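Local coordinates for protein alpha-1,3-glucanase (Paenibacillus glycanilyticus, PDB 6K0P) that hydrolyses alpha-1,3-glucan, as a bacterial alpha-1,3-glucanase of glycoside hydrolase family 87 whose catalytic domain also binds glycan at several separate pockets, at residues G217-N222 against W240-V245; V188-S193 against I212-G217; E233-G238 against I268-A273; G275-R280 against H305-Y310. The protein carries 1 engineered substitution. All coordinates share one frame; numbering follows the deposited sequence.

Contact 1 of 4, residues G217-N222 against W240-V245. With GLC (alpha-D-glucopyranose), chain D.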
# COMPACT_ATOMS: atom_id res chain seq x y z
N GLY A 217 16.90 -15.00 13.35
CA GLY A 217 17.39 -14.15 14.40
C GLY A 217 17.14 -12.69 14.12
O GLY A 217 16.49 -12.35 13.13
N GLU A 218 17.63 -11.81 15.00
CA GLU A 218 17.59 -10.38 14.78
C GLU A 218 19.00 -9.90 14.53
O GLU A 218 19.90 -10.14 15.34
CB GLU A 218 17.03 -9.65 16.00
CG GLU A 218 15.59 -10.00 16.34
CD GLU A 218 15.08 -9.15 17.50
OE1 GLU A 218 15.71 -8.11 17.77
OE2 GLU A 218 14.07 -9.52 18.11
N TRP A 219 19.19 -9.20 13.41
CA TRP A 219 20.52 -8.82 12.94
C TRP A 219 20.51 -7.32 12.69
O TRP A 219 19.69 -6.83 11.90
CB TRP A 219 20.84 -9.59 11.65
CG TRP A 219 20.68 -11.06 11.85
CD1 TRP A 219 19.62 -11.84 11.47
CD2 TRP A 219 21.59 -11.93 12.53
NE1 TRP A 219 19.83 -13.14 11.85
CE2 TRP A 219 21.04 -13.22 12.50
CE3 TRP A 219 22.83 -11.74 13.14
CZ2 TRP A 219 21.67 -14.32 13.07
CZ3 TRP A 219 23.47 -12.84 13.71
CH2 TRP A 219 22.89 -14.11 13.66
N THR A 220 21.40 -6.60 13.36
CA THR A 220 21.41 -5.15 13.23
C THR A 220 21.80 -4.76 11.81
O THR A 220 22.79 -5.25 11.26
CB THR A 220 22.40 -4.54 14.22
OG1 THR A 220 21.89 -4.70 15.55
CG2 THR A 220 22.61 -3.05 13.93
N ILE A 221 21.01 -3.88 11.21
CA ILE A 221 21.43 -3.14 10.02
C ILE A 221 21.51 -1.68 10.43
O ILE A 221 20.50 -0.98 10.58
CB ILE A 221 20.52 -3.39 8.81
CG1 ILE A 221 19.03 -3.25 9.16
CG2 ILE A 221 20.77 -4.79 8.25
CD1 ILE A 221 18.14 -3.24 7.92
N ASN A 222 22.74 -1.21 10.68
CA ASN A 222 22.94 0.17 11.10
C ASN A 222 23.60 1.01 10.01
O ASN A 222 24.11 2.10 10.28
CB ASN A 222 23.73 0.26 12.41
CG ASN A 222 25.13 -0.29 12.30
OD1 ASN A 222 25.64 -0.53 11.21
ND2 ASN A 222 25.77 -0.50 13.45
N TRP A 240 9.39 -14.52 8.71
CA TRP A 240 9.07 -14.61 10.14
C TRP A 240 10.28 -14.93 10.99
O TRP A 240 10.21 -14.81 12.22
CB TRP A 240 7.98 -15.67 10.38
CG TRP A 240 6.58 -15.15 10.22
CD1 TRP A 240 5.81 -15.20 9.09
CD2 TRP A 240 5.78 -14.51 11.22
NE1 TRP A 240 4.56 -14.64 9.33
CE2 TRP A 240 4.53 -14.21 10.63
CE3 TRP A 240 5.99 -14.17 12.57
CZ2 TRP A 240 3.50 -13.57 11.34
CZ3 TRP A 240 4.97 -13.54 13.26
CH2 TRP A 240 3.74 -13.25 12.65
N TYR A 241 11.40 -15.33 10.38
CA TYR A 241 12.55 -15.81 11.14
C TYR A 241 13.77 -14.91 11.03
O TYR A 241 14.36 -14.57 12.06
CB TYR A 241 12.91 -17.24 10.70
CG TYR A 241 11.80 -18.22 10.90
CD1 TYR A 241 11.40 -18.59 12.18
CD2 TYR A 241 11.12 -18.76 9.82
CE1 TYR A 241 10.36 -19.49 12.37
CE2 TYR A 241 10.09 -19.65 9.99
CZ TYR A 241 9.72 -20.01 11.27
OH TYR A 241 8.68 -20.91 11.44
N THR A 242 14.19 -14.56 9.82
CA THR A 242 15.35 -13.69 9.64
C THR A 242 14.85 -12.25 9.66
O THR A 242 14.12 -11.84 8.76
CB THR A 242 16.03 -13.98 8.30
OG1 THR A 242 16.53 -15.32 8.30
CG2 THR A 242 17.19 -13.00 8.06
N LYS A 243 15.26 -11.49 10.68
CA LYS A 243 14.82 -10.12 10.87
C LYS A 243 16.03 -9.20 10.84
O LYS A 243 16.89 -9.28 11.72
CB LYS A 243 14.11 -9.96 12.22
CG LYS A 243 12.89 -10.87 12.36
CD LYS A 243 12.34 -10.83 13.78
CE LYS A 243 11.16 -11.78 13.96
NZ LYS A 243 10.55 -11.60 15.31
N LEU A 244 16.09 -8.33 9.84
CA LEU A 244 17.10 -7.29 9.78
C LEU A 244 16.52 -6.06 10.48
O LEU A 244 15.43 -5.60 10.11
CB LEU A 244 17.45 -6.97 8.33
CG LEU A 244 17.79 -8.16 7.43
CD1 LEU A 244 18.26 -7.65 6.06
CD2 LEU A 244 18.84 -9.07 8.06
N VAL A 245 17.21 -5.57 11.50
CA VAL A 245 16.62 -4.62 12.44
C VAL A 245 17.45 -3.34 12.45
O VAL A 245 18.63 -3.36 12.84
CB VAL A 245 16.50 -5.22 13.85
CG1 VAL A 245 15.86 -4.23 14.80
CG2 VAL A 245 15.68 -6.52 13.81
C1 GLC D . 10.85 -8.29 17.65
C2 GLC D . 10.45 -6.88 18.02
C3 GLC D . 9.27 -6.75 18.99
C4 GLC D . 8.21 -7.72 18.58
C5 GLC D . 8.82 -9.09 18.61
C6 GLC D . 7.80 -10.19 18.35
O1 GLC D . 11.62 -8.81 18.62
O2 GLC D . 11.59 -6.20 18.49
O3 GLC D . 8.65 -5.51 18.78
O4 GLC D . 7.16 -7.66 19.50
O5 GLC D . 9.72 -9.12 17.54
O6 GLC D . 7.12 -10.08 17.12
O HOH W 1 12.49 -11.64 17.39
O HOH W 2 19.39 -3.13 15.65
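I221 and L244 make the dense side of this contact: CD1 of I221 lies 3.8 Å from CB of L244, the two side chains crossing at about a right angle. The first torsion of I221 (chi1 48°) sets CG1 between its own backbone N and carbonyl carbon, against the carbonyl of V245. On the same flank CD2 of L244 reaches CB of W219 at 4.1 Å. Aliphatic chains suit this buried flank, where L244 also touches I214 and L271, while the W219 indole lies nearer the surface and gives its NE1 hydrogen to P215 O. Strands 217-220 and 242-245 run parallel as stacked rungs of the right-handed beta-helix expected of a pectate-lyase-like domain, and five backbone hydrogen bonds join them, from G217 N to Y241 O through to I221 N to V245 O. G217 has backbone angles at which any CB would press on the carbonyl oxygen of the residue before. The opposite face, with E218, T220, K243 and V245, is looser and wetter. Here E218, extended beyond CG, accepts at OE2 a hydrogen bond of 2.6 Å from O1 of a bound glucose. A water gives a second one to E218 OE2 (2.7 Å) and accepts from K243 NZ (2.8 Å). The lysine bonds only weakly to the sugar, NZ to ring oxygen O5 at 3.4 Å. Carboxylate and ammonium stay apart, E218 OE2 and K243 NZ being 5.0 Å from each other, with the water bridging them. Another water joins T220 OG1 to V245 O.

Contact 2 of 4, residues V188-S193 against I212-G217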
# COMPACT_ATOMS: atom_id res chain seq x y z
N VAL A 188 28.02 -17.81 2.39
CA VAL A 188 28.70 -17.46 3.64
C VAL A 188 27.65 -17.09 4.68
O VAL A 188 26.82 -16.21 4.46
CB VAL A 188 29.66 -16.29 3.41
CG1 VAL A 188 30.39 -15.94 4.70
CG2 VAL A 188 30.67 -16.63 2.30
N ALA A 189 27.69 -17.75 5.83
CA ALA A 189 26.67 -17.51 6.85
C ALA A 189 27.02 -16.30 7.72
O ALA A 189 28.12 -16.22 8.28
CB ALA A 189 26.49 -18.73 7.75
N VAL A 190 26.07 -15.37 7.83
CA VAL A 190 26.10 -14.42 8.93
C VAL A 190 25.94 -15.21 10.23
O VAL A 190 25.30 -16.27 10.26
CB VAL A 190 24.95 -13.41 8.72
CG1 VAL A 190 24.76 -12.51 9.94
CG2 VAL A 190 25.22 -12.58 7.46
N SER A 191 26.58 -14.72 11.29
CA SER A 191 26.54 -15.41 12.57
C SER A 191 26.68 -14.39 13.68
O SER A 191 26.85 -13.20 13.44
CB SER A 191 27.70 -16.41 12.67
OG SER A 191 28.91 -15.69 12.89
N ALA A 192 26.62 -14.88 14.93
CA ALA A 192 26.78 -14.00 16.08
C ALA A 192 28.08 -13.20 16.03
O ALA A 192 28.15 -12.11 16.61
CB ALA A 192 26.69 -14.80 17.38
N SER A 193 29.11 -13.70 15.36
CA SER A 193 30.38 -12.98 15.30
C SER A 193 30.81 -12.60 13.89
O SER A 193 31.92 -12.08 13.71
CB SER A 193 31.51 -13.76 15.98
OG SER A 193 31.70 -15.00 15.34
N ILE A 212 25.35 -14.86 0.46
CA ILE A 212 25.35 -14.99 1.91
C ILE A 212 24.02 -15.56 2.37
O ILE A 212 22.99 -15.42 1.70
CB ILE A 212 25.66 -13.67 2.65
CG1 ILE A 212 24.52 -12.66 2.48
CG2 ILE A 212 27.00 -13.10 2.19
CD1 ILE A 212 24.63 -11.45 3.44
N TYR A 213 24.06 -16.22 3.52
CA TYR A 213 22.87 -16.72 4.20
C TYR A 213 22.75 -16.00 5.53
O TYR A 213 23.74 -15.90 6.28
CB TYR A 213 23.00 -18.23 4.44
CG TYR A 213 21.91 -18.80 5.31
CD1 TYR A 213 20.59 -18.91 4.85
CD2 TYR A 213 22.19 -19.24 6.61
CE1 TYR A 213 19.59 -19.44 5.66
CE2 TYR A 213 21.19 -19.78 7.41
CZ TYR A 213 19.91 -19.88 6.93
OH TYR A 213 18.94 -20.42 7.75
N ILE A 214 21.56 -15.50 5.82
CA ILE A 214 21.30 -14.81 7.08
C ILE A 214 20.35 -15.68 7.90
O ILE A 214 19.17 -15.83 7.53
CB ILE A 214 20.74 -13.40 6.86
CG1 ILE A 214 21.57 -12.66 5.82
CG2 ILE A 214 20.73 -12.64 8.18
CD1 ILE A 214 21.13 -11.20 5.57
N PRO A 215 20.81 -16.28 8.99
CA PRO A 215 20.00 -17.25 9.72
C PRO A 215 18.82 -16.59 10.43
O PRO A 215 18.68 -15.36 10.48
CB PRO A 215 20.96 -17.83 10.76
CG PRO A 215 22.32 -17.41 10.34
CD PRO A 215 22.17 -16.15 9.53
N ALA A 216 17.98 -17.44 11.00
CA ALA A 216 16.94 -16.94 11.90
C ALA A 216 17.57 -16.10 12.99
O ALA A 216 18.66 -16.42 13.50
CB ALA A 216 16.20 -18.13 12.52
N GLY A 217 16.90 -15.00 13.35
CA GLY A 217 17.39 -14.15 14.40
C GLY A 217 17.14 -12.69 14.12
O GLY A 217 16.49 -12.35 13.13
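Two backbone hydrogen bonds tie V188 and V190 to Y213 in parallel pairing: Y213 N donates to V188 O at 2.9 Å, and V190 N donates to Y213 O at 2.8 Å. V188 O also receives a CA-H contact from I212, whose CA is 3.2 Å away. The next hydrogen bond of the pattern would need an N-H at residue 215, but P215 has none; V190 O instead meets the ring carbon CG of P215 at 3.2 Å, and the pairing of these two segments goes no further. Other polar groups look outward for partners. I214 O takes a hydrogen bond from T242 OG1, and Y213 OH is bonded to Q179 O. S191 OG accepts from S193 N at 3.2 Å, an ST turn that a serine can close because its hydroxyl sits one carbon from the backbone.

The apolar side chains gather on V190. Its CG2 lies 4.0 Å from CG1 of I214, the two side chains side by side and pointing the same way; CD1 of I212 is a further neighbour, 4.2 Å from V190 CG2. The small A189 brings only its CB to the edge of the Y213 ring, near its plane. Helix 196-204, which links the two strands, packs on this group through A199, touched by V188, V190 and I212. Strand 187-189 is the first in the parallel ladder of the beta-helix expected of this pectate-lyase-like domain, and strand 211-214 passes the pairing on to strand 233-236.

Contact 3 of 4, residues E233-G238 against I268-A273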
# COMPACT_ATOMS: atom_id res chain seq x y z
N GLU A 233 23.57 -13.24 -4.14
CA GLU A 233 22.36 -13.77 -3.54
C GLU A 233 22.41 -13.51 -2.04
O GLU A 233 23.41 -13.81 -1.39
CB GLU A 233 22.25 -15.27 -3.79
CG GLU A 233 22.09 -15.64 -5.25
CD GLU A 233 21.98 -17.13 -5.45
OE1 GLU A 233 21.33 -17.80 -4.62
OE2 GLU A 233 22.55 -17.63 -6.44
N ILE A 234 21.33 -12.94 -1.50
CA ILE A 234 21.16 -12.77 -0.07
C ILE A 234 19.91 -13.55 0.31
O ILE A 234 18.81 -13.24 -0.17
CB ILE A 234 21.03 -11.29 0.32
CG1 ILE A 234 22.30 -10.55 -0.11
CG2 ILE A 234 20.80 -11.12 1.82
CD1 ILE A 234 22.31 -9.10 0.21
N VAL A 235 20.08 -14.60 1.11
CA VAL A 235 19.03 -15.57 1.39
C VAL A 235 18.85 -15.67 2.90
O VAL A 235 19.82 -15.93 3.62
CB VAL A 235 19.39 -16.96 0.82
CG1 VAL A 235 18.27 -17.95 1.10
CG2 VAL A 235 19.69 -16.87 -0.69
N GLY A 236 17.62 -15.47 3.37
CA GLY A 236 17.28 -15.67 4.76
C GLY A 236 16.59 -17.00 5.00
O GLY A 236 16.49 -17.86 4.12
N ALA A 237 16.08 -17.15 6.22
CA ALA A 237 15.39 -18.36 6.66
C ALA A 237 13.89 -18.28 6.49
O ALA A 237 13.18 -19.24 6.81
CB ALA A 237 15.72 -18.62 8.14
N GLY A 238 13.38 -17.16 5.98
CA GLY A 238 11.97 -16.88 5.92
C GLY A 238 11.69 -15.58 6.65
O GLY A 238 12.36 -15.26 7.64
N ILE A 268 17.59 -10.85 -3.46
CA ILE A 268 17.41 -10.73 -2.02
C ILE A 268 16.09 -11.42 -1.68
O ILE A 268 15.05 -11.06 -2.23
CB ILE A 268 17.36 -9.26 -1.57
CG1 ILE A 268 18.65 -8.53 -1.99
CG2 ILE A 268 17.14 -9.16 -0.07
CD1 ILE A 268 18.63 -7.04 -1.72
N ARG A 269 16.14 -12.42 -0.79
CA ARG A 269 14.92 -13.18 -0.56
C ARG A 269 14.81 -13.75 0.84
O ARG A 269 15.81 -13.99 1.52
CB ARG A 269 14.74 -14.32 -1.58
CG ARG A 269 15.81 -15.42 -1.49
CD ARG A 269 15.51 -16.49 -2.53
NE ARG A 269 16.59 -17.46 -2.76
CZ ARG A 269 16.62 -18.67 -2.21
NH1 ARG A 269 15.65 -19.05 -1.39
NH2 ARG A 269 17.63 -19.50 -2.50
N ASP A 270 13.56 -13.97 1.26
CA ASP A 270 13.22 -14.83 2.40
C ASP A 270 13.67 -14.22 3.73
O ASP A 270 14.29 -14.87 4.56
CB ASP A 270 13.76 -16.25 2.22
CG ASP A 270 13.29 -16.90 0.94
OD1 ASP A 270 12.22 -16.51 0.40
OD2 ASP A 270 13.98 -17.82 0.46
N LEU A 271 13.31 -12.95 3.95
CA LEU A 271 13.72 -12.28 5.18
C LEU A 271 12.80 -11.10 5.41
O LEU A 271 12.02 -10.70 4.54
CB LEU A 271 15.20 -11.85 5.10
CG LEU A 271 15.65 -10.98 3.92
CD1 LEU A 271 15.24 -9.52 4.08
CD2 LEU A 271 17.17 -11.10 3.72
N SER A 272 12.91 -10.51 6.59
CA SER A 272 12.18 -9.29 6.90
C SER A 272 13.15 -8.18 7.30
O SER A 272 14.29 -8.44 7.70
CB SER A 272 11.13 -9.50 8.01
OG SER A 272 11.74 -9.90 9.22
N ALA A 273 12.68 -6.94 7.15
CA ALA A 273 13.46 -5.77 7.52
C ALA A 273 12.56 -4.83 8.30
O ALA A 273 11.48 -4.45 7.83
CB ALA A 273 14.04 -5.06 6.29
O HOH W 3 18.75 -17.20 -4.49
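Successive coils of a parallel beta-helix meet where I234 and V235 of strand 233-236 pair with I268 and R269 of strand 267-269. R269 N donates to I234 O at 2.9 Å and G236 N returns a bond to R269 O. The side chains of V235 and R269 lie alongside each other, pointing the same way. Chi1 of 66° sets R269 CG between its backbone N and carbonyl carbon, and the extended chain beyond carries the guanidinium over V235, whose CG1 sits 3.7 Å above its plane, over the centre. The guanidinium's N-H groups do the polar work: NH1 forms a salt bridge of 2.8 Å with D270 OD2, which sits tilted from the plane, while NE donates to a water at the edge, in the plane, also at 2.8 Å, that in turn donates to E233 OE1. An alanine in place of R269 would probably uncover V235 and cost D270 OD2 its salt bridge and the E233-bound water its NE donor.

At D270 the chain turns the corner between two faces of the helix, with a positive phi of 69°. The corner is gripped at D270 O by G238 N (2.8 Å), and D270 OD1 is bonded by N300 ND2. G236 passes so near D270 O, its CA only 3.1 Å away, that any CB would collide. On the interior side CG2 of I234 meets CD2 of L271 at 4.1 Å, aliphatic groups fitted to a core that F257 also lines.

Contact 4 of 4, residues G275-R280 against H305-Y310. With GLC (alpha-D-glucopyranose), chain B.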
# COMPACT_ATOMS: atom_id res chain seq x y z
N GLY A 275 12.50 -1.33 9.98
CA GLY A 275 13.14 -0.04 10.03
C GLY A 275 12.84 0.69 11.32
O GLY A 275 12.08 0.24 12.18
N ASN A 276 13.46 1.86 11.46
CA ASN A 276 13.24 2.69 12.63
C ASN A 276 12.70 4.07 12.28
O ASN A 276 12.79 5.00 13.09
CB ASN A 276 14.50 2.77 13.50
CG ASN A 276 15.63 3.48 12.79
OD1 ASN A 276 15.46 4.00 11.69
ND2 ASN A 276 16.81 3.48 13.43
N TYR A 277 12.14 4.23 11.08
CA TYR A 277 11.50 5.50 10.75
C TYR A 277 10.23 5.66 11.56
O TYR A 277 9.46 4.70 11.74
CB TYR A 277 11.20 5.60 9.24
CG TYR A 277 12.43 6.00 8.46
CD1 TYR A 277 13.36 5.05 8.06
CD2 TYR A 277 12.68 7.35 8.17
CE1 TYR A 277 14.51 5.42 7.37
CE2 TYR A 277 13.84 7.72 7.48
CZ TYR A 277 14.74 6.75 7.09
OH TYR A 277 15.90 7.08 6.41
N ILE A 278 10.04 6.86 12.10
CA ILE A 278 8.82 7.24 12.79
C ILE A 278 8.09 8.37 12.08
O ILE A 278 7.04 8.82 12.55
CB ILE A 278 9.07 7.58 14.27
CG1 ILE A 278 10.09 8.71 14.39
CG2 ILE A 278 9.55 6.33 15.00
CD1 ILE A 278 10.25 9.24 15.81
N ASN A 279 8.64 8.86 10.97
CA ASN A 279 7.97 9.83 10.13
C ASN A 279 8.64 9.78 8.76
O ASN A 279 9.68 9.15 8.57
CB ASN A 279 8.03 11.25 10.72
CG ASN A 279 9.44 11.73 10.96
OD1 ASN A 279 10.01 11.52 12.04
ND2 ASN A 279 10.04 12.37 9.95
N ARG A 280 8.01 10.45 7.80
CA ARG A 280 8.51 10.50 6.44
C ARG A 280 9.68 11.48 6.36
O ARG A 280 9.65 12.55 6.98
CB ARG A 280 7.39 10.97 5.52
CG ARG A 280 7.76 11.06 4.05
CD ARG A 280 6.52 11.38 3.23
NE ARG A 280 6.85 11.56 1.83
CZ ARG A 280 5.95 11.53 0.84
NH1 ARG A 280 4.68 11.32 1.11
NH2 ARG A 280 6.34 11.69 -0.42
N HIS A 305 8.30 0.17 8.24
CA HIS A 305 8.90 1.30 8.96
C HIS A 305 10.13 1.84 8.26
O HIS A 305 11.09 2.29 8.90
CB HIS A 305 9.14 0.98 10.44
CG HIS A 305 7.93 0.45 11.13
ND1 HIS A 305 7.98 -0.57 12.05
CD2 HIS A 305 6.63 0.79 11.01
CE1 HIS A 305 6.75 -0.84 12.47
NE2 HIS A 305 5.91 -0.02 11.85
N PHE A 306 10.10 1.79 6.93
CA PHE A 306 10.95 2.58 6.05
C PHE A 306 10.09 3.63 5.37
O PHE A 306 8.86 3.63 5.48
CB PHE A 306 11.66 1.68 5.02
CG PHE A 306 12.72 0.81 5.62
CD1 PHE A 306 12.40 -0.43 6.17
CD2 PHE A 306 14.04 1.25 5.69
CE1 PHE A 306 13.38 -1.22 6.75
CE2 PHE A 306 15.02 0.46 6.27
CZ PHE A 306 14.69 -0.78 6.80
N VAL A 307 10.75 4.55 4.66
CA VAL A 307 10.00 5.49 3.83
C VAL A 307 9.39 4.76 2.64
O VAL A 307 8.19 4.88 2.37
CB VAL A 307 10.88 6.69 3.44
CG1 VAL A 307 10.07 7.68 2.58
CG2 VAL A 307 11.38 7.40 4.69
N CYS A 308 10.19 3.94 1.95
CA CYS A 308 9.71 3.10 0.86
C CYS A 308 10.43 1.76 0.91
O CYS A 308 11.51 1.65 1.51
CB CYS A 308 10.02 3.68 -0.53
SG CYS A 308 9.61 5.41 -0.76
N LEU A 309 9.86 0.77 0.22
CA LEU A 309 10.64 -0.42 -0.12
C LEU A 309 11.66 -0.10 -1.20
O LEU A 309 12.85 -0.36 -1.04
CB LEU A 309 9.75 -1.59 -0.54
CG LEU A 309 10.50 -2.78 -1.17
CD1 LEU A 309 11.63 -3.29 -0.26
CD2 LEU A 309 9.55 -3.94 -1.52
N TYR A 310 11.20 0.47 -2.32
CA TYR A 310 12.08 0.68 -3.46
C TYR A 310 11.52 1.81 -4.33
O TYR A 310 10.30 1.89 -4.54
CB TYR A 310 12.22 -0.59 -4.30
CG TYR A 310 13.18 -0.42 -5.45
CD1 TYR A 310 14.54 -0.29 -5.22
CD2 TYR A 310 12.72 -0.34 -6.76
CE1 TYR A 310 15.43 -0.11 -6.27
CE2 TYR A 310 13.61 -0.18 -7.81
CZ TYR A 310 14.95 -0.05 -7.56
OH TYR A 310 15.83 0.14 -8.61
C1 GLC B . 9.06 12.73 -2.75
C2 GLC B . 10.43 12.93 -3.38
C3 GLC B . 11.01 11.59 -3.75
C4 GLC B . 11.00 10.65 -2.55
C5 GLC B . 9.60 10.50 -2.04
C6 GLC B . 9.52 9.71 -0.75
O1 GLC B . 8.24 12.30 -3.78
O2 GLC B . 10.27 13.81 -4.49
O3 GLC B . 12.38 11.79 -4.06
O4 GLC B . 11.48 9.38 -2.90
O5 GLC B . 9.09 11.77 -1.75
O6 GLC B . 10.33 10.18 0.29
O HOH W 4 10.29 -1.76 12.80
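V307 packs on Y277 where loops of neighbouring coils of the beta-helix come together, residues 275-280 following strand 271-274 and residues 305-310 running into and including the start of strand 308-313. Their side chains cross obliquely: CG2 of V307 stands 3.6 Å above one face of the phenol ring, offset toward the rim beside CD2 and CE2, a CH-pi contact. The same ring turns its edge to H305 O, which lies in its plane and also accepts a hydrogen bond from Y277 N at 3.1 Å. An alanine at Y277 would keep that backbone bond but would probably open a gap beneath V307, leaving its CG2 without the ring.

A second aromatic contact has the roles exchanged, F306 offering the face and G275 the C-H. G275 CA lies 3.9 Å from the ring centroid and 26° off its normal. Such closeness needs a glycine, because a CB here would strike both H305 O and the F306 ring. The imidazole of H305 is placed edge-on to a water, which ND1 meets at 2.7 Å and which donates to G275 O; the other ring nitrogen, NE2, is hydrogen-bonded to E137 OE1.

R280 leads out to the glycan pocket. CG is anti to the backbone N (chi1 -179°) and the chain runs extended as far as NE, reaching toward the sugar; salt bridges to D282 and D354 hold the guanidinium. NH2 donates to ring oxygen O5 of the bound glucose at 3.1 Å, while CG1 of V307 touches O6 of that sugar at 3.4 Å.

All four contacts lie within the pectate-lyase-like part of the catalytic domain and join successive coils of the parallel beta-helix. Contacts 1, 2 and 3 cluster near its beginning, their centres 10 to 11 Å apart. Contact 2 opens the series and shares G217 with contact 1; contacts 1 and 3 alternate along the chain, as fits stacked coils. Strand 211-214 pairs with 233-236, linking contacts 2 and 3, and strand 242-245 with 271-274, linking contacts 1 and 3. Contact 4 follows last, about 16 Å from contact 1 and 24 Å from contact 2 between centres. Contacts 1 and 4 each contribute residues to a different glycan pocket, so two sugar-binding places lie along this part of the solenoid.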